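Local coordinates for protein aromatic-L-amino-acid decarboxylase (Catharanthus roseus, PDB 6EEW) that decarboxylates L-tryptophan to tryptamine and 5-hydroxy-L-tryptophan to serotonin, working as a pyridoxal-phosphate-dependent homodimer, at residues V54-R62 against Q82-T90. Sequence-based numbering, arbitrary orientation.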
ATOM      1  N   VAL A  54       2.876  11.783  25.874  1.00 59.10           N
ATOM      2  CA  VAL A  54       1.506  11.414  26.204  1.00 61.29           C
ATOM      3  C   VAL A  54       1.455   9.978  26.724  1.00 69.72           C
ATOM      4  O   VAL A  54       2.305   9.140  26.399  1.00 70.66           O
ATOM      5  CB  VAL A  54       0.582  11.584  24.987  1.00 55.33           C
ATOM      6  CG1 VAL A  54       0.628  13.022  24.477  1.00 58.72           C
ATOM      7  CG2 VAL A  54       0.942  10.605  23.887  1.00 47.27           C
ATOM      8  N   GLU A  55       0.473   9.704  27.578  1.00 77.62           N
ATOM      9  CA  GLU A  55       0.201   8.352  28.040  1.00 81.11           C
ATOM     10  C   GLU A  55      -0.771   7.661  27.099  1.00 76.79           C
ATOM     11  O   GLU A  55      -1.558   8.314  26.409  1.00 79.86           O
ATOM     12  CB  GLU A  55      -0.376   8.378  29.456  1.00 88.12           C
ATOM     13  CG  GLU A  55       0.452   9.119  30.503  1.00 90.17           C
ATOM     14  CD  GLU A  55       1.763   8.420  30.809  1.00 95.27           C
ATOM     15  OE1 GLU A  55       1.985   7.308  30.284  1.00 97.96           O
ATOM     16  OE2 GLU A  55       2.564   8.971  31.591  1.00 99.89           O
ATOM     17  N   PRO A  56      -0.753   6.335  27.054  1.00 68.90           N
ATOM     18  CA  PRO A  56      -1.702   5.624  26.195  1.00 69.67           C
ATOM     19  C   PRO A  56      -3.141   5.997  26.528  1.00 72.01           C
ATOM     20  O   PRO A  56      -3.519   6.121  27.695  1.00 73.26           O
ATOM     21  CB  PRO A  56      -1.420   4.150  26.500  1.00 73.10           C
ATOM     22  CG  PRO A  56      -0.024   4.138  27.002  1.00 71.03           C
ATOM     23  CD  PRO A  56       0.146   5.415  27.766  1.00 68.98           C
ATOM     24  N   GLY A  57      -3.946   6.165  25.481  1.00 69.84           N
ATOM     25  CA  GLY A  57      -5.335   6.539  25.634  1.00 73.45           C
ATOM     26  C   GLY A  57      -5.586   8.011  25.850  1.00 73.42           C
ATOM     27  O   GLY A  57      -6.725   8.394  26.131  1.00 73.71           O
ATOM     28  N   TYR A  58      -4.564   8.857  25.712  1.00 71.28           N
ATOM     29  CA  TYR A  58      -4.755  10.277  25.988  1.00 70.68           C
ATOM     30  C   TYR A  58      -5.747  10.910  25.025  1.00 67.48           C
ATOM     31  O   TYR A  58      -6.445  11.863  25.389  1.00 69.17           O
ATOM     32  CB  TYR A  58      -3.425  11.020  25.890  1.00 70.88           C
ATOM     33  CG  TYR A  58      -3.149  11.477  24.482  1.00 68.16           C
ATOM     34  CD1 TYR A  58      -2.585  10.615  23.555  1.00 64.78           C
ATOM     35  CD2 TYR A  58      -3.492  12.759  24.064  1.00 71.87           C
ATOM     36  CE1 TYR A  58      -2.339  11.023  22.251  1.00 69.01           C
ATOM     37  CE2 TYR A  58      -3.257  13.177  22.759  1.00 72.31           C
ATOM     38  CZ  TYR A  58      -2.675  12.305  21.857  1.00 70.36           C
ATOM     39  OH  TYR A  58      -2.426  12.711  20.557  1.00 63.74           O
ATOM     40  N   LEU A  59      -5.796  10.434  23.782  1.00 65.98           N
ATOM     41  CA  LEU A  59      -6.594  11.122  22.780  1.00 67.18           C
ATOM     42  C   LEU A  59      -8.078  10.787  22.888  1.00 69.84           C
ATOM     43  O   LEU A  59      -8.910  11.537  22.366  1.00 67.34           O
ATOM     44  CB  LEU A  59      -6.064  10.796  21.384  1.00 66.02           C
ATOM     45  CG  LEU A  59      -6.585  11.699  20.269  1.00 60.34           C
ATOM     46  CD1 LEU A  59      -6.229  13.151  20.550  1.00 56.19           C
ATOM     47  CD2 LEU A  59      -6.060  11.253  18.915  1.00 54.93           C
ATOM     48  N   ARG A  60      -8.431   9.687  23.564  1.00 73.47           N
ATOM     49  CA  ARG A  60      -9.842   9.366  23.771  1.00 75.07           C
ATOM     50  C   ARG A  60     -10.536  10.413  24.632  1.00 79.11           C
ATOM     51  O   ARG A  60     -11.733  10.672  24.452  1.00 72.58           O
ATOM     52  CB  ARG A  60      -9.984   7.982  24.412  1.00 73.39           C
ATOM     53  CG  ARG A  60     -11.359   7.707  25.021  1.00 80.53           C
ATOM     54  CD  ARG A  60     -12.420   7.408  23.961  1.00 82.02           C
ATOM     55  NE  ARG A  60     -12.728   8.565  23.121  1.00 79.20           N
ATOM     56  CZ  ARG A  60     -13.146   8.481  21.859  1.00 73.88           C
ATOM     57  NH1 ARG A  60     -13.294   7.292  21.287  1.00 71.82           N
ATOM     58  NH2 ARG A  60     -13.403   9.583  21.162  1.00 69.30           N
ATOM     59  N   LYS A  61      -9.810  11.026  25.563  1.00 83.75           N
ATOM     60  CA  LYS A  61     -10.403  12.008  26.458  1.00 81.76           C
ATOM     61  C   LYS A  61     -10.591  13.373  25.809  1.00 80.00           C
ATOM     62  O   LYS A  61     -11.174  14.262  26.441  1.00 80.39           O
ATOM     63  CB  LYS A  61      -9.525  12.165  27.705  1.00 84.48           C
ATOM     64  CG  LYS A  61      -8.947  10.858  28.244  1.00 88.08           C
ATOM     65  CD  LYS A  61      -8.025  11.129  29.427  1.00 94.15           C
ATOM     66  CE  LYS A  61      -7.309   9.873  29.896  1.00 95.78           C
ATOM     67  NZ  LYS A  61      -6.514  10.129  31.131  1.00 97.08           N
ATOM     68  N   ARG A  62     -10.133  13.562  24.566  1.00 82.25           N
ATOM     69  CA  ARG A  62     -10.186  14.854  23.896  1.00 81.02           C
ATOM     70  C   ARG A  62     -11.015  14.861  22.621  1.00 84.90           C
ATOM     71  O   ARG A  62     -11.230  15.939  22.053  1.00 88.20           O
ATOM     72  CB  ARG A  62      -8.770  15.349  23.565  1.00 76.63           C
ATOM     73  CG  ARG A  62      -7.859  15.452  24.767  1.00 79.98           C
ATOM     74  CD  ARG A  62      -6.511  15.993  24.353  1.00 86.28           C
ATOM     75  NE  ARG A  62      -5.514  15.930  25.419  1.00 90.37           N
ATOM     76  CZ  ARG A  62      -4.259  16.354  25.289  1.00 88.67           C
ATOM     77  NH1 ARG A  62      -3.844  16.869  24.138  1.00 82.63           N
ATOM     78  NH2 ARG A  62      -3.417  16.257  26.307  1.00 90.22           N
ATOM     79  N   GLN A  82      -3.372  21.315  16.030  1.00 73.34           N
ATOM     80  CA  GLN A  82      -2.270  21.962  16.734  1.00 75.18           C
ATOM     81  C   GLN A  82      -2.213  21.537  18.196  1.00 76.20           C
ATOM     82  O   GLN A  82      -1.121  21.418  18.763  1.00 80.12           O
ATOM     83  CB  GLN A  82      -2.399  23.482  16.628  1.00 79.09           C
ATOM     84  CG  GLN A  82      -1.656  24.087  15.449  1.00 86.93           C
ATOM     85  CD  GLN A  82      -0.137  24.095  15.638  1.00 93.13           C
ATOM     86  OE1 GLN A  82       0.466  23.092  16.033  1.00 94.21           O
ATOM     87  NE2 GLN A  82       0.485  25.237  15.361  1.00 95.72           N
ATOM     88  N   LYS A  83      -3.367  21.270  18.805  1.00 71.50           N
ATOM     89  CA  LYS A  83      -3.462  21.114  20.250  1.00 73.09           C
ATOM     90  C   LYS A  83      -3.518  19.663  20.720  1.00 74.61           C
ATOM     91  O   LYS A  83      -3.099  19.381  21.848  1.00 78.60           O
ATOM     92  CB  LYS A  83      -4.685  21.884  20.761  1.00 77.51           C
ATOM     93  CG  LYS A  83      -4.806  22.005  22.270  1.00 81.73           C
ATOM     94  CD  LYS A  83      -6.184  22.536  22.608  1.00 85.82           C
ATOM     95  CE  LYS A  83      -7.260  21.631  22.033  1.00 88.17           C
ATOM     96  NZ  LYS A  83      -8.619  22.135  22.317  1.00 94.25           N
ATOM     97  N   ASP A  84      -4.017  18.735  19.896  1.00 71.41           N
ATOM     98  CA  ASP A  84      -4.265  17.356  20.296  1.00 68.94           C
ATOM     99  C   ASP A  84      -3.537  16.323  19.451  1.00 69.57           C
ATOM    100  O   ASP A  84      -3.299  15.217  19.940  1.00 71.21           O
ATOM    101  CB  ASP A  84      -5.765  17.026  20.222  1.00 75.27           C
ATOM    102  CG  ASP A  84      -6.620  17.951  21.067  1.00 81.38           C
ATOM    103  OD1 ASP A  84      -6.251  18.213  22.233  1.00 85.84           O
ATOM    104  OD2 ASP A  84      -7.675  18.400  20.561  1.00 79.24           O
ATOM    105  N   ILE A  85      -3.199  16.633  18.195  1.00 67.06           N
ATOM    106  CA  ILE A  85      -2.533  15.666  17.325  1.00 63.62           C
ATOM    107  C   ILE A  85      -1.022  15.869  17.335  1.00 62.06           C
ATOM    108  O   ILE A  85      -0.269  14.984  17.759  1.00 62.48           O
ATOM    109  CB  ILE A  85      -3.063  15.732  15.883  1.00 58.92           C
ATOM    110  CG1 ILE A  85      -4.572  15.476  15.840  1.00 59.61           C
ATOM    111  CG2 ILE A  85      -2.324  14.711  15.021  1.00 55.15           C
ATOM    112  CD1 ILE A  85      -4.979  14.120  16.354  1.00 52.33           C
ATOM    113  N   ILE A  86      -0.561  17.027  16.876  1.00 56.33           N
ATOM    114  CA  ILE A  86       0.879  17.238  16.738  1.00 61.14           C
ATOM    115  C   ILE A  86       1.601  16.996  18.061  1.00 62.36           C
ATOM    116  O   ILE A  86       2.600  16.264  18.068  1.00 60.72           O
ATOM    117  CB  ILE A  86       1.160  18.619  16.139  1.00 64.47           C
ATOM    118  CG1 ILE A  86       0.748  18.640  14.665  1.00 64.78           C
ATOM    119  CG2 ILE A  86       2.619  18.989  16.291  1.00 64.91           C
ATOM    120  CD1 ILE A  86       0.826  20.002  14.024  1.00 68.72           C
ATOM    121  N   PRO A  87       1.132  17.513  19.199  1.00 64.92           N
ATOM    122  CA  PRO A  87       1.810  17.190  20.467  1.00 61.00           C
ATOM    123  C   PRO A  87       1.827  15.707  20.764  1.00 62.04           C
ATOM    124  O   PRO A  87       2.687  15.257  21.531  1.00 61.84           O
ATOM    125  CB  PRO A  87       0.993  17.960  21.514  1.00 59.89           C
ATOM    126  CG  PRO A  87       0.298  19.038  20.737  1.00 62.77           C
ATOM    127  CD  PRO A  87      -0.006  18.425  19.397  1.00 62.28           C
ATOM    128  N   GLY A  88       0.937  14.927  20.158  1.00 65.65           N
ATOM    129  CA  GLY A  88       0.951  13.491  20.325  1.00 66.18           C
ATOM    130  C   GLY A  88       1.776  12.743  19.303  1.00 66.30           C
ATOM    131  O   GLY A  88       1.825  11.509  19.329  1.00 67.88           O
ATOM    132  N   MET A  89       2.464  13.460  18.422  1.00 66.34           N
ATOM    133  CA  MET A  89       3.260  12.856  17.369  1.00 64.33           C
ATOM    134  C   MET A  89       4.695  12.646  17.828  1.00 59.66           C
ATOM    135  O   MET A  89       5.252  13.461  18.569  1.00 56.88           O
ATOM    136  CB  MET A  89       3.267  13.762  16.135  1.00 62.95           C
ATOM    137  CG  MET A  89       1.915  13.981  15.515  1.00 65.66           C
ATOM    138  SD  MET A  89       1.400  12.553  14.548  1.00 65.99           S
ATOM    139  CE  MET A  89       2.604  12.594  13.223  1.00 69.51           C
ATOM    140  N   THR A  90       5.301  11.555  17.351  1.00 60.72           N
ATOM    141  CA  THR A  90       6.757  11.441  17.333  1.00 51.66           C
ATOM    142  C   THR A  90       7.238  12.124  16.068  1.00 55.78           C
ATOM    143  O   THR A  90       6.840  11.739  14.965  1.00 57.19           O
ATOM    144  CB  THR A  90       7.226   9.985  17.369  1.00 50.06           C
ATOM    145  OG1 THR A  90       6.933   9.410  18.646  1.00 60.32           O
ATOM    146  CG2 THR A  90       8.724   9.891  17.132  1.00 51.84           C
TER
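Y58 reaches across to the backbone near the end of helix 74-85 and donates a hydrogen bond to the carbonyl of D84: OH lies 2.7 Å from the carbonyl O, which sits at the ring's edge and accepts almost head-on, with a C=O...O angle of 168°. G88 suits the spot beside this hydroxyl, since its CA comes to 3.5 Å from Y58 OH and a CB would collide with it. Beyond the tyrosine, L59 lays CD1 3.6 Å from the same D84 O and brings CD2 to 4.0 Å from I85 CD1, a branched apolar side chain meeting its like. On the exposed side R62, its chain extended from CG to NE and one guanidinium face against Y58 CD2, forms a weak, long salt bridge from NH1 to D84 OD1 (3.4 Å), the guanidinium and carboxylate planes 62° apart. Within 54-62 the tyrosine ring is clamped between V54 CG1 over one face and L59 CB over the other. A leucine in place of Y58 would probably leave the D84 carbonyl without this donor and V54 without a flat surface to rest on. A type II turn, closed by Y58 N to E55 O with G57 at positive phi, precedes the tyrosine. The contact joins the loop after helix 24-44 to the last part of helix 74-85 and the 3-10 turn 86-88, against helix 130-146 of the second subunit, whose E134 accepts the G57 and L59 amides.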